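Side-chain contact in ribose-phosphate pyrophosphokinase (Thermus thermophilus, PDB 7PN0), which catalyses transfer of the pyrophosphate group of ATP to ribose 5-phosphate, yielding the nucleotide precursor 5-phosphoribosyl 1-diphosphate (PRPP): residues Y93-K98 with D218-T223. Residues are numbered along the deposited sequence; the frame is centred on the assembly and turned at random.
Sequences YARSDK and DDEIST. With ADP (adenosine-5'-diphosphate), chain C; SO4 (sulfate ion), chain D; SO4 (sulfate ion), chain G.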
ATOM      1  N   TYR A  93     -21.639 -12.533   3.799  1.00 12.22           N
ATOM      2  CA  TYR A  93     -21.210 -11.450   4.712  1.00 12.89           C
ATOM      3  C   TYR A  93     -21.608 -10.076   4.177  1.00 13.26           C
ATOM      4  O   TYR A  93     -21.382  -9.074   4.930  1.00 12.53           O
ATOM      5  CB  TYR A  93     -19.728 -11.539   5.059  1.00 12.66           C
ATOM      6  CG  TYR A  93     -19.362 -12.549   6.118  1.00 13.69           C
ATOM      7  CD1 TYR A  93     -19.576 -12.267   7.468  1.00 14.52           C
ATOM      8  CD2 TYR A  93     -18.809 -13.778   5.783  1.00 13.39           C
ATOM      9  CE1 TYR A  93     -19.220 -13.153   8.470  1.00 14.04           C
ATOM     10  CE2 TYR A  93     -18.449 -14.678   6.770  1.00 13.87           C
ATOM     11  CZ  TYR A  93     -18.635 -14.360   8.112  1.00 14.51           C
ATOM     12  OH  TYR A  93     -18.317 -15.259   9.074  1.00 14.72           O
ATOM     13  N   ALA A  94     -22.261  -9.981   3.016  1.00 12.75           N
ATOM     14  CA  ALA A  94     -22.842  -8.692   2.573  1.00 14.33           C
ATOM     15  C   ALA A  94     -23.868  -8.241   3.630  1.00 13.77           C
ATOM     16  O   ALA A  94     -24.178  -7.066   3.678  1.00 16.32           O
ATOM     17  CB  ALA A  94     -23.448  -8.774   1.187  1.00 13.87           C
ATOM     18  N   ARG A  95     -24.401  -9.129   4.454  1.00 13.54           N
ATOM     19  CA  ARG A  95     -25.382  -8.717   5.491  1.00 15.95           C
ATOM     20  C   ARG A  95     -24.677  -7.923   6.592  1.00 15.47           C
ATOM     21  O   ARG A  95     -25.337  -7.238   7.332  1.00 16.17           O
ATOM     22  CB  ARG A  95     -26.067  -9.932   6.104  1.00 17.71           C
ATOM     23  CG  ARG A  95     -26.934 -10.666   5.110  1.00 21.34           C
ATOM     24  CD  ARG A  95     -27.679 -11.876   5.652  1.00 24.63           C
ATOM     25  NE  ARG A  95     -28.548 -11.523   6.774  1.00 25.82           N
ATOM     26  CZ  ARG A  95     -29.258 -12.414   7.469  1.00 27.46           C
ATOM     27  NH1 ARG A  95     -29.207 -13.703   7.140  1.00 27.46           N
ATOM     28  NH2 ARG A  95     -29.982 -11.994   8.492  1.00 27.54           N
ATOM     29  N   SER A  96     -23.374  -8.102   6.735  1.00 14.01           N
ATOM     30  CA  SER A  96     -22.557  -7.442   7.782  1.00 13.94           C
ATOM     31  C   SER A  96     -22.001  -6.158   7.185  1.00 14.67           C
ATOM     32  O   SER A  96     -20.758  -6.061   6.973  1.00 11.74           O
ATOM     33  CB  SER A  96     -21.457  -8.352   8.266  1.00 15.17           C
ATOM     34  OG  SER A  96     -21.978  -9.526   8.871  1.00 14.63           O
ATOM     35  N   ASP A  97     -22.900  -5.213   6.912  1.00 14.68           N
ATOM     36  CA  ASP A  97     -22.606  -4.083   5.996  1.00 14.57           C
ATOM     37  C   ASP A  97     -22.676  -2.746   6.742  1.00 14.01           C
ATOM     38  O   ASP A  97     -22.520  -1.729   6.102  1.00 13.17           O
ATOM     39  CB  ASP A  97     -23.552  -4.130   4.794  1.00 14.39           C
ATOM     40  CG  ASP A  97     -25.015  -3.918   5.166  1.00 17.14           C
ATOM     41  OD1 ASP A  97     -25.324  -3.984   6.394  1.00 19.32           O
ATOM     42  OD2 ASP A  97     -25.780  -3.523   4.276  1.00 15.71           O
ATOM     43  N   LYS A  98     -22.925  -2.746   8.049  1.00 16.02           N
ATOM     44  CA  LYS A  98     -23.049  -1.479   8.797  1.00 19.23           C
ATOM     45  C   LYS A  98     -22.575  -1.687  10.233  1.00 18.85           C
ATOM     46  O   LYS A  98     -22.560  -2.838  10.752  1.00 17.10           O
ATOM     47  CB  LYS A  98     -24.495  -1.000   8.742  1.00 20.10           C
ATOM     48  CG  LYS A  98     -25.468  -1.885   9.486  1.00 23.67           C
ATOM     49  CD  LYS A  98     -26.915  -1.419   9.397  1.00 28.95           C
ATOM     50  CE  LYS A  98     -27.508  -1.518   8.019  1.00 32.09           C
ATOM     51  NZ  LYS A  98     -27.545  -2.920   7.562  1.00 34.20           N
ATOM     52  N   ASP A 218     -37.339 -12.108  -2.325  1.00 18.76           N
ATOM     53  CA  ASP A 218     -36.303 -11.590  -1.407  1.00 18.60           C
ATOM     54  C   ASP A 218     -34.921 -11.783  -2.026  1.00 19.16           C
ATOM     55  O   ASP A 218     -34.798 -12.526  -3.018  1.00 16.70           O
ATOM     56  CB  ASP A 218     -36.421 -12.237  -0.030  1.00 19.55           C
ATOM     57  CG  ASP A 218     -35.968 -11.312   1.101  1.00 21.50           C
ATOM     58  OD1 ASP A 218     -35.727 -10.107   0.825  1.00 20.47           O
ATOM     59  OD2 ASP A 218     -35.877 -11.789   2.248  1.00 22.53           O
ATOM     60  N   ASP A 219     -33.897 -11.164  -1.443  1.00 17.65           N
ATOM     61  CA  ASP A 219     -32.508 -11.441  -1.897  1.00 17.73           C
ATOM     62  C   ASP A 219     -32.157 -12.877  -1.490  1.00 16.11           C
ATOM     63  O   ASP A 219     -31.466 -13.604  -2.253  1.00 16.22           O
ATOM     64  CB  ASP A 219     -31.517 -10.400  -1.353  1.00 17.86           C
ATOM     65  CG  ASP A 219     -31.442 -10.314   0.161  1.00 19.93           C
ATOM     66  OD1 ASP A 219     -32.516 -10.282   0.793  1.00 21.88           O
ATOM     67  OD2 ASP A 219     -30.301 -10.282   0.727  1.00 20.73           O
ATOM     68  N   GLU A 220     -32.549 -13.290  -0.291  1.00 16.85           N
ATOM     69  CA  GLU A 220     -32.139 -14.608   0.204  1.00 18.14           C
ATOM     70  C   GLU A 220     -33.229 -15.176   1.108  1.00 18.75           C
ATOM     71  O   GLU A 220     -34.043 -14.443   1.575  1.00 21.39           O
ATOM     72  CB  GLU A 220     -30.822 -14.562   0.975  1.00 19.53           C
ATOM     73  CG  GLU A 220     -30.817 -13.652   2.179  1.00 19.03           C
ATOM     74  CD  GLU A 220     -29.592 -13.863   3.035  1.00 20.48           C
ATOM     75  OE1 GLU A 220     -29.765 -14.299   4.206  1.00 24.44           O
ATOM     76  OE2 GLU A 220     -28.457 -13.591   2.540  1.00 20.71           O
ATOM     77  N   ILE A 221     -33.218 -16.494   1.221  1.00 19.45           N
ATOM     78  CA  ILE A 221     -33.954 -17.269   2.249  1.00 19.36           C
ATOM     79  C   ILE A 221     -32.897 -18.024   3.046  1.00 19.69           C
ATOM     80  O   ILE A 221     -32.194 -18.891   2.463  1.00 18.39           O
ATOM     81  CB  ILE A 221     -34.978 -18.190   1.585  1.00 20.32           C
ATOM     82  CG1 ILE A 221     -35.998 -17.397   0.768  1.00 21.46           C
ATOM     83  CG2 ILE A 221     -35.653 -19.057   2.621  1.00 20.56           C
ATOM     84  CD1 ILE A 221     -36.576 -18.180  -0.384  1.00 24.25           C
ATOM     85  N   SER A 222     -32.745 -17.658   4.315  1.00 18.71           N
ATOM     86  CA  SER A 222     -31.866 -18.341   5.283  1.00 18.01           C
ATOM     87  C   SER A 222     -32.693 -19.322   6.113  1.00 20.60           C
ATOM     88  O   SER A 222     -32.733 -20.520   5.744  1.00 20.48           O
ATOM     89  CB  SER A 222     -31.083 -17.330   6.105  1.00 21.12           C
ATOM     90  OG  SER A 222     -31.935 -16.354   6.712  1.00 21.42           O
ATOM     91  N   THR A 223     -33.322 -18.843   7.177  1.00 20.20           N
ATOM     92  CA  THR A 223     -34.145 -19.643   8.115  1.00 20.36           C
ATOM     93  C   THR A 223     -35.612 -19.683   7.670  1.00 20.34           C
ATOM     94  O   THR A 223     -36.396 -20.417   8.317  1.00 23.40           O
ATOM     95  CB  THR A 223     -34.063 -19.076   9.531  1.00 20.43           C
ATOM     96  OG1 THR A 223     -34.680 -17.798   9.544  1.00 20.65           O
ATOM     97  CG2 THR A 223     -32.646 -18.959  10.034  1.00 20.87           C
TER
HETATM   98  PB  ADP C 401     -31.185  -6.179   7.118  1.00 72.45           P
HETATM   99  O1B ADP C 401     -31.782  -5.460   5.900  1.00 64.41           O
HETATM  100  O2B ADP C 401     -29.697  -6.409   6.985  1.00 60.93           O
HETATM  101  O3B ADP C 401     -31.925  -7.409   7.606  1.00 53.72           O
HETATM  102  PA  ADP C 401     -30.536  -5.116   9.571  1.00 75.26           P
HETATM  103  O1A ADP C 401     -29.151  -4.667   9.216  1.00 72.25           O
HETATM  104  O2A ADP C 401     -31.265  -4.375  10.640  1.00 75.60           O
HETATM  105  O3A ADP C 401     -31.437  -5.093   8.263  1.00 62.92           O
HETATM  106  O5' ADP C 401     -30.544  -6.714   9.871  1.00 63.96           O
HETATM  107  C5' ADP C 401     -29.298  -7.425  10.143  1.00 47.85           C
HETATM  108  C4' ADP C 401     -29.488  -8.467  11.230  1.00 41.11           C
HETATM  109  O4' ADP C 401     -28.780  -9.677  10.828  1.00 28.56           O
HETATM  110  C3' ADP C 401     -28.917  -8.120  12.616  1.00 39.98           C
HETATM  111  O3' ADP C 401     -28.760  -6.726  12.866  1.00 41.68           O
HETATM  112  C2' ADP C 401     -27.486  -8.631  12.499  1.00 30.60           C
HETATM  113  O2' ADP C 401     -26.963  -8.922  13.767  1.00 40.46           O
HETATM  114  C1' ADP C 401     -27.644  -9.874  11.626  1.00 26.60           C
HETATM  115  N9  ADP C 401     -26.493 -10.120  10.756  1.00 20.25           N
HETATM  116  C8  ADP C 401     -25.423  -9.282  10.501  1.00 20.57           C
HETATM  117  N7  ADP C 401     -24.516  -9.810   9.705  1.00 16.24           N
HETATM  118  C5  ADP C 401     -25.012 -11.076   9.433  1.00 16.25           C
HETATM  119  C6  ADP C 401     -24.519 -12.140   8.662  1.00 16.42           C
HETATM  120  N6  ADP C 401     -23.385 -12.061   7.967  1.00 16.26           N
HETATM  121  N1  ADP C 401     -25.254 -13.286   8.594  1.00 16.78           N
HETATM  122  C2  ADP C 401     -26.410 -13.325   9.270  1.00 17.35           C
HETATM  123  N3  ADP C 401     -26.978 -12.381  10.012  1.00 18.29           N
HETATM  124  C4  ADP C 401     -26.221 -11.276  10.078  1.00 18.99           C
HETATM  125  S   SO4 D 402     -35.845 -15.356   5.404  1.00 25.56           S
HETATM  126  O1  SO4 D 402     -37.151 -15.702   4.839  1.00 22.84           O
HETATM  127  O2  SO4 D 402     -35.208 -14.393   4.538  1.00 25.91           O
HETATM  128  O3  SO4 D 402     -36.050 -14.752   6.711  1.00 26.87           O
HETATM  129  O4  SO4 D 402     -34.994 -16.520   5.482  1.00 22.83           O
HETATM  130  S   SO4 G 405     -35.691 -16.768  12.840  1.00 42.69           S
HETATM  131  O1  SO4 G 405     -36.641 -16.401  11.834  1.00 43.55           O
HETATM  132  O2  SO4 G 405     -34.413 -17.037  12.263  1.00 40.41           O
HETATM  133  O3  SO4 G 405     -35.593 -15.679  13.756  1.00 48.28           O
HETATM  134  O4  SO4 G 405     -36.131 -17.953  13.520  1.00 47.98           O
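A salt bridge between R95 and E220 joins the two PRTase-like halves of the chain beside the nucleotide, a worked example of one arginine serving protein and ligand together. R95 ends a 3-10 turn in the N-terminal half. E220 lies past a corner at D219, in short strand 220-221, which pairs in parallel with 248-249 and leads into what is probably the ribose 5-phosphate-binding loop, as in type I phosphoribosyltransferases. R95 NH1 stands 3.0 Å from E220 OE1, with guanidinium and carboxylate planes almost perpendicular (89°), so a single nitrogen meets a single oxygen. E220 OE2 is hydrogen-bonded to Y90 OH, which helps fix the carboxylate's rotation. A bend at chi3 (58°) turns the arginine's end so that one guanidinium face lies against the adenine, with ADP N3 3.3 Å above the guanidinium plane, over its centre. N36 of the second subunit packs on R95 and also bonds ADP, so the site is shared between chains. With an alanine at R95, E220 OE1 would probably be left without its charged mate and the adenine would lose part of its supporting surface. S96 OG donates to adenine N7 at 2.7 Å, while K98 NZ bridges D97 OD1 and the alpha-phosphate. Across the contact, a sulfate consistent with the site of the ribose 5-phosphate group takes a hydrogen bond from T223 OG1 to its O2, 2.8 Å.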